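Local atomic coordinates of GH127 beta-L-arabinofuranoside (Geobacillus stearothermophilus, PDB entry 4QK0), a protein that probably hydrolyses beta-L-arabinofuranosides, releasing L-arabinose, as a glycoside hydrolase of family GH127. Residues 480-488 and 509-520. Residues are numbered along the deposited sequence; the frame is centred on the assembly and turned at random.
Sequences EFTLGLRIP and IKKGYAYIRRVW
The five-membered ring of Trp-520 lies over the Phe-481 ring in an offset stack, centroids 4.0 Å apart. The planes are 25° apart. Trp-520 CD1 sits above the centre of the Phe-481 ring. Trp-520 NE1 also donates to Phe-481 O at 2.8 Å, with the oxygen in the indole plane. Of the two backbone bonds expected for the hydrogen-bonded pair Phe-481/Arg-518, Phe-481 N to Arg-518 O forms; Phe-481 O takes the indole N-H instead. Phe-481 CG lies between its backbone N and carbonyl carbon (chi1 56°), which turns the ring against the indole. Replacing the indole of Trp-520 with an alanine would probably cost Phe-481 O this donor and take away the Phe-481 ring's stacking partner.

On the face that carries Glu-480, Thr-482 and Arg-517, extended Arg-517 reaches two partners. Arg-517 NH1 donates to Thr-482 OG1 at 2.9 Å, within the guanidinium plane. Arg-517 NE makes a weak salt-bridge bond to Glu-480 OE2 at 3.2 Å. Further along, Arg-486 CB makes a CH-pi contact over the Tyr-513 ring.

Paired backbone bonds join Leu-483 with Ile-516 and Leu-485 with Ala-514. Ile-487 N reaches Gly-512 O in the type I' turn of the 509-517 hairpin.

Strand 436-438 pairs in parallel with the other edge of 480-486. Phe-481, Leu-483, Leu-485 and Trp-520 pack on strands 453-461 and 468-475. Arg-486 NE donates to His-439 O, and its guanidinium forms salt bridges with Asp-358 and Glu-361 of helix 354-365.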
loop_
_atom_site.group_PDB
_atom_site.type_symbol
_atom_site.label_atom_id
_atom_site.label_comp_id
_atom_site.label_asym_id
_atom_site.label_seq_id
_atom_site.Cartn_x
_atom_site.Cartn_y
_atom_site.Cartn_z
ATOM N N GLU A 480 29.717 -40.563 30.430
ATOM C CA GLU A 480 29.884 -40.175 29.074
ATOM C C GLU A 480 28.512 -39.818 28.505
ATOM O O GLU A 480 27.579 -40.592 28.597
ATOM C CB GLU A 480 30.508 -41.307 28.277
ATOM C CG GLU A 480 30.881 -40.974 26.846
ATOM C CD GLU A 480 31.294 -42.202 26.044
ATOM O OE1 GLU A 480 31.265 -43.338 26.589
ATOM O OE2 GLU A 480 31.638 -42.023 24.851
ATOM N N PHE A 481 28.399 -38.613 27.978
ATOM C CA PHE A 481 27.252 -38.246 27.180
ATOM C C PHE A 481 27.594 -37.027 26.307
ATOM O O PHE A 481 28.673 -36.393 26.445
ATOM C CB PHE A 481 26.018 -37.987 28.060
ATOM C CG PHE A 481 26.234 -36.949 29.130
ATOM C CD1 PHE A 481 26.070 -35.612 28.884
ATOM C CD2 PHE A 481 26.641 -37.335 30.402
ATOM C CE1 PHE A 481 26.327 -34.667 29.877
ATOM C CE2 PHE A 481 26.901 -36.400 31.411
ATOM C CZ PHE A 481 26.742 -35.061 31.139
ATOM N N THR A 482 26.666 -36.720 25.407
ATOM C CA THR A 482 26.846 -35.667 24.417
ATOM C C THR A 482 26.063 -34.416 24.777
ATOM O O THR A 482 24.899 -34.470 25.186
ATOM C CB THR A 482 26.442 -36.154 23.060
ATOM O OG1 THR A 482 27.204 -37.314 22.770
ATOM C CG2 THR A 482 26.702 -35.085 22.035
ATOM N N LEU A 483 26.768 -33.308 24.757
ATOM C CA LEU A 483 26.180 -31.979 24.893
ATOM C C LEU A 483 26.173 -31.350 23.520
ATOM O O LEU A 483 27.239 -31.263 22.877
ATOM C CB LEU A 483 27.057 -31.116 25.772
ATOM C CG LEU A 483 26.326 -30.265 26.748
ATOM C CD1 LEU A 483 25.704 -31.220 27.778
ATOM C CD2 LEU A 483 27.289 -29.280 27.386
ATOM N N GLY A 484 24.983 -30.989 23.039
ATOM C CA GLY A 484 24.856 -30.351 21.699
ATOM C C GLY A 484 24.661 -28.849 21.841
ATOM O O GLY A 484 23.693 -28.429 22.422
ATOM N N LEU A 485 25.616 -28.065 21.392
ATOM C CA LEU A 485 25.567 -26.607 21.554
ATOM C C LEU A 485 25.356 -25.859 20.223
ATOM O O LEU A 485 26.167 -26.001 19.340
ATOM C CB LEU A 485 26.855 -26.127 22.195
ATOM C CG LEU A 485 27.235 -26.899 23.468
ATOM C CD1 LEU A 485 28.568 -26.415 23.979
ATOM C CD2 LEU A 485 26.219 -26.748 24.549
ATOM N N ARG A 486 24.265 -25.099 20.090
ATOM C CA ARG A 486 24.031 -24.354 18.856
ATOM C C ARG A 486 25.095 -23.303 18.653
ATOM O O ARG A 486 25.442 -22.540 19.549
ATOM C CB ARG A 486 22.687 -23.654 18.842
ATOM C CG ARG A 486 22.521 -22.751 17.595
ATOM C CD ARG A 486 21.130 -22.210 17.466
ATOM N NE ARG A 486 20.821 -21.349 18.595
ATOM C CZ ARG A 486 20.867 -20.015 18.605
ATOM N NH1 ARG A 486 21.191 -19.296 17.519
ATOM N NH2 ARG A 486 20.572 -19.411 19.721
ATOM N N ILE A 487 25.651 -23.299 17.463
ATOM C CA ILE A 487 26.575 -22.245 17.076
ATOM C C ILE A 487 25.724 -21.247 16.243
ATOM O O ILE A 487 25.307 -21.584 15.113
ATOM C CB ILE A 487 27.770 -22.803 16.279
ATOM C CG1 ILE A 487 28.453 -23.932 17.056
ATOM C CG2 ILE A 487 28.782 -21.696 16.006
ATOM C CD1 ILE A 487 28.877 -23.584 18.478
ATOM N N PRO A 488 25.406 -20.071 16.812
ATOM C CA PRO A 488 24.419 -19.188 16.133
ATOM C C PRO A 488 24.864 -18.765 14.765
ATOM O O PRO A 488 26.040 -18.451 14.553
ATOM C CB PRO A 488 24.356 -17.968 17.037
ATOM C CG PRO A 488 24.753 -18.515 18.396
ATOM C CD PRO A 488 25.850 -19.480 18.078
ATOM N N ILE A 509 31.106 -30.081 14.572
ATOM C CA ILE A 509 29.894 -29.341 14.222
ATOM C C ILE A 509 29.146 -30.073 13.149
ATOM O O ILE A 509 29.684 -30.431 12.133
ATOM C CB ILE A 509 30.189 -27.896 13.743
ATOM C CG1 ILE A 509 30.543 -27.021 14.942
ATOM C CG2 ILE A 509 28.969 -27.275 13.041
ATOM C CD1 ILE A 509 31.214 -25.722 14.531
ATOM N N LYS A 510 27.861 -30.226 13.370
ATOM C CA LYS A 510 27.036 -30.774 12.375
ATOM C C LYS A 510 25.753 -29.950 12.354
ATOM O O LYS A 510 25.031 -29.877 13.357
ATOM C CB LYS A 510 26.814 -32.258 12.699
ATOM C CG LYS A 510 26.048 -33.051 11.649
ATOM C CD LYS A 510 26.578 -34.480 11.370
ATOM C CE LYS A 510 26.935 -35.290 12.628
ATOM N NZ LYS A 510 25.776 -35.616 13.507
ATOM N N LYS A 511 25.458 -29.363 11.190
ATOM C CA LYS A 511 24.243 -28.561 10.969
ATOM C C LYS A 511 24.008 -27.554 12.069
ATOM O O LYS A 511 22.954 -27.554 12.705
ATOM C CB LYS A 511 23.037 -29.462 10.840
ATOM C CG LYS A 511 23.123 -30.338 9.615
ATOM C CD LYS A 511 21.878 -31.186 9.492
ATOM C CE LYS A 511 21.787 -31.756 8.095
ATOM N NZ LYS A 511 20.464 -32.394 7.926
ATOM N N GLY A 512 25.040 -26.775 12.348
ATOM C CA GLY A 512 24.964 -25.693 13.306
ATOM C C GLY A 512 24.951 -26.055 14.766
ATOM O O GLY A 512 24.772 -25.171 15.594
ATOM N N TYR A 513 25.205 -27.319 15.109
ATOM C CA TYR A 513 25.359 -27.738 16.534
ATOM C C TYR A 513 26.734 -28.344 16.718
ATOM O O TYR A 513 27.148 -29.182 15.941
ATOM C CB TYR A 513 24.277 -28.739 16.970
ATOM C CG TYR A 513 22.977 -28.072 17.323
ATOM C CD1 TYR A 513 22.065 -27.716 16.325
ATOM C CD2 TYR A 513 22.682 -27.711 18.641
ATOM C CE1 TYR A 513 20.868 -27.103 16.622
ATOM C CE2 TYR A 513 21.519 -27.027 18.943
ATOM C CZ TYR A 513 20.612 -26.717 17.918
ATOM O OH TYR A 513 19.428 -26.088 18.207
ATOM N N ALA A 514 27.454 -27.908 17.748
ATOM C CA ALA A 514 28.716 -28.572 18.139
ATOM C C ALA A 514 28.381 -29.751 19.095
ATOM O O ALA A 514 27.752 -29.547 20.150
ATOM C CB ALA A 514 29.637 -27.575 18.835
ATOM N N TYR A 515 28.742 -30.961 18.685
ATOM C CA TYR A 515 28.501 -32.147 19.487
ATOM C C TYR A 515 29.714 -32.479 20.339
ATOM O O TYR A 515 30.745 -32.911 19.838
ATOM C CB TYR A 515 28.165 -33.301 18.590
ATOM C CG TYR A 515 26.820 -33.150 17.966
ATOM C CD1 TYR A 515 26.630 -32.310 16.875
ATOM C CD2 TYR A 515 25.720 -33.877 18.437
ATOM C CE1 TYR A 515 25.393 -32.200 16.262
ATOM C CE2 TYR A 515 24.495 -33.766 17.839
ATOM C CZ TYR A 515 24.349 -32.908 16.757
ATOM O OH TYR A 515 23.139 -32.797 16.175
ATOM N N ILE A 516 29.599 -32.215 21.632
ATOM C CA ILE A 516 30.657 -32.503 22.564
ATOM C C ILE A 516 30.385 -33.746 23.431
ATOM O O ILE A 516 29.579 -33.711 24.393
ATOM C CB ILE A 516 30.902 -31.309 23.460
ATOM C CG1 ILE A 516 31.135 -30.079 22.583
ATOM C CG2 ILE A 516 32.110 -31.597 24.385
ATOM C CD1 ILE A 516 31.394 -28.835 23.381
ATOM N N ARG A 517 31.064 -34.834 23.066
ATOM C CA ARG A 517 30.906 -36.147 23.711
ATOM C C ARG A 517 32.204 -36.502 24.442
ATOM O O ARG A 517 33.275 -36.479 23.884
ATOM C CB ARG A 517 30.567 -37.235 22.706
ATOM C CG ARG A 517 30.224 -38.556 23.373
ATOM C CD ARG A 517 29.649 -39.613 22.428
ATOM N NE ARG A 517 29.216 -40.799 23.180
ATOM C CZ ARG A 517 28.087 -40.910 23.907
ATOM N NH1 ARG A 517 27.191 -39.912 23.972
ATOM N NH2 ARG A 517 27.825 -42.047 24.563
ATOM N N ARG A 518 32.081 -36.765 25.730
ATOM C CA ARG A 518 33.207 -37.015 26.611
ATOM C C ARG A 518 32.635 -37.512 27.945
ATOM O O ARG A 518 31.393 -37.532 28.154
ATOM C CB ARG A 518 34.012 -35.725 26.866
ATOM C CG ARG A 518 33.246 -34.616 27.609
ATOM C CD ARG A 518 34.001 -33.298 27.617
ATOM N NE ARG A 518 35.215 -33.381 28.443
ATOM C CZ ARG A 518 35.250 -33.254 29.770
ATOM N NH1 ARG A 518 34.141 -33.048 30.462
ATOM N NH2 ARG A 518 36.399 -33.329 30.411
ATOM N N VAL A 519 33.532 -37.926 28.832
ATOM C CA VAL A 519 33.155 -38.256 30.184
ATOM C C VAL A 519 33.093 -36.958 30.969
ATOM O O VAL A 519 34.103 -36.297 31.101
ATOM C CB VAL A 519 34.203 -39.187 30.881
ATOM C CG1 VAL A 519 33.862 -39.359 32.348
ATOM C CG2 VAL A 519 34.308 -40.524 30.179
ATOM N N TRP A 520 31.932 -36.655 31.524
ATOM C CA TRP A 520 31.725 -35.448 32.300
ATOM C C TRP A 520 31.849 -35.756 33.789
ATOM O O TRP A 520 31.328 -36.747 34.252
ATOM C CB TRP A 520 30.319 -34.887 32.040
ATOM C CG TRP A 520 30.109 -34.506 30.597
ATOM C CD1 TRP A 520 29.616 -35.281 29.623
ATOM C CD2 TRP A 520 30.467 -33.258 29.967
ATOM N NE1 TRP A 520 29.638 -34.621 28.409
ATOM C CE2 TRP A 520 30.149 -33.372 28.602
ATOM C CE3 TRP A 520 31.003 -32.060 30.438
ATOM C CZ2 TRP A 520 30.325 -32.330 27.703
ATOM C CZ3 TRP A 520 31.193 -31.034 29.536
ATOM C CH2 TRP A 520 30.861 -31.186 28.181
#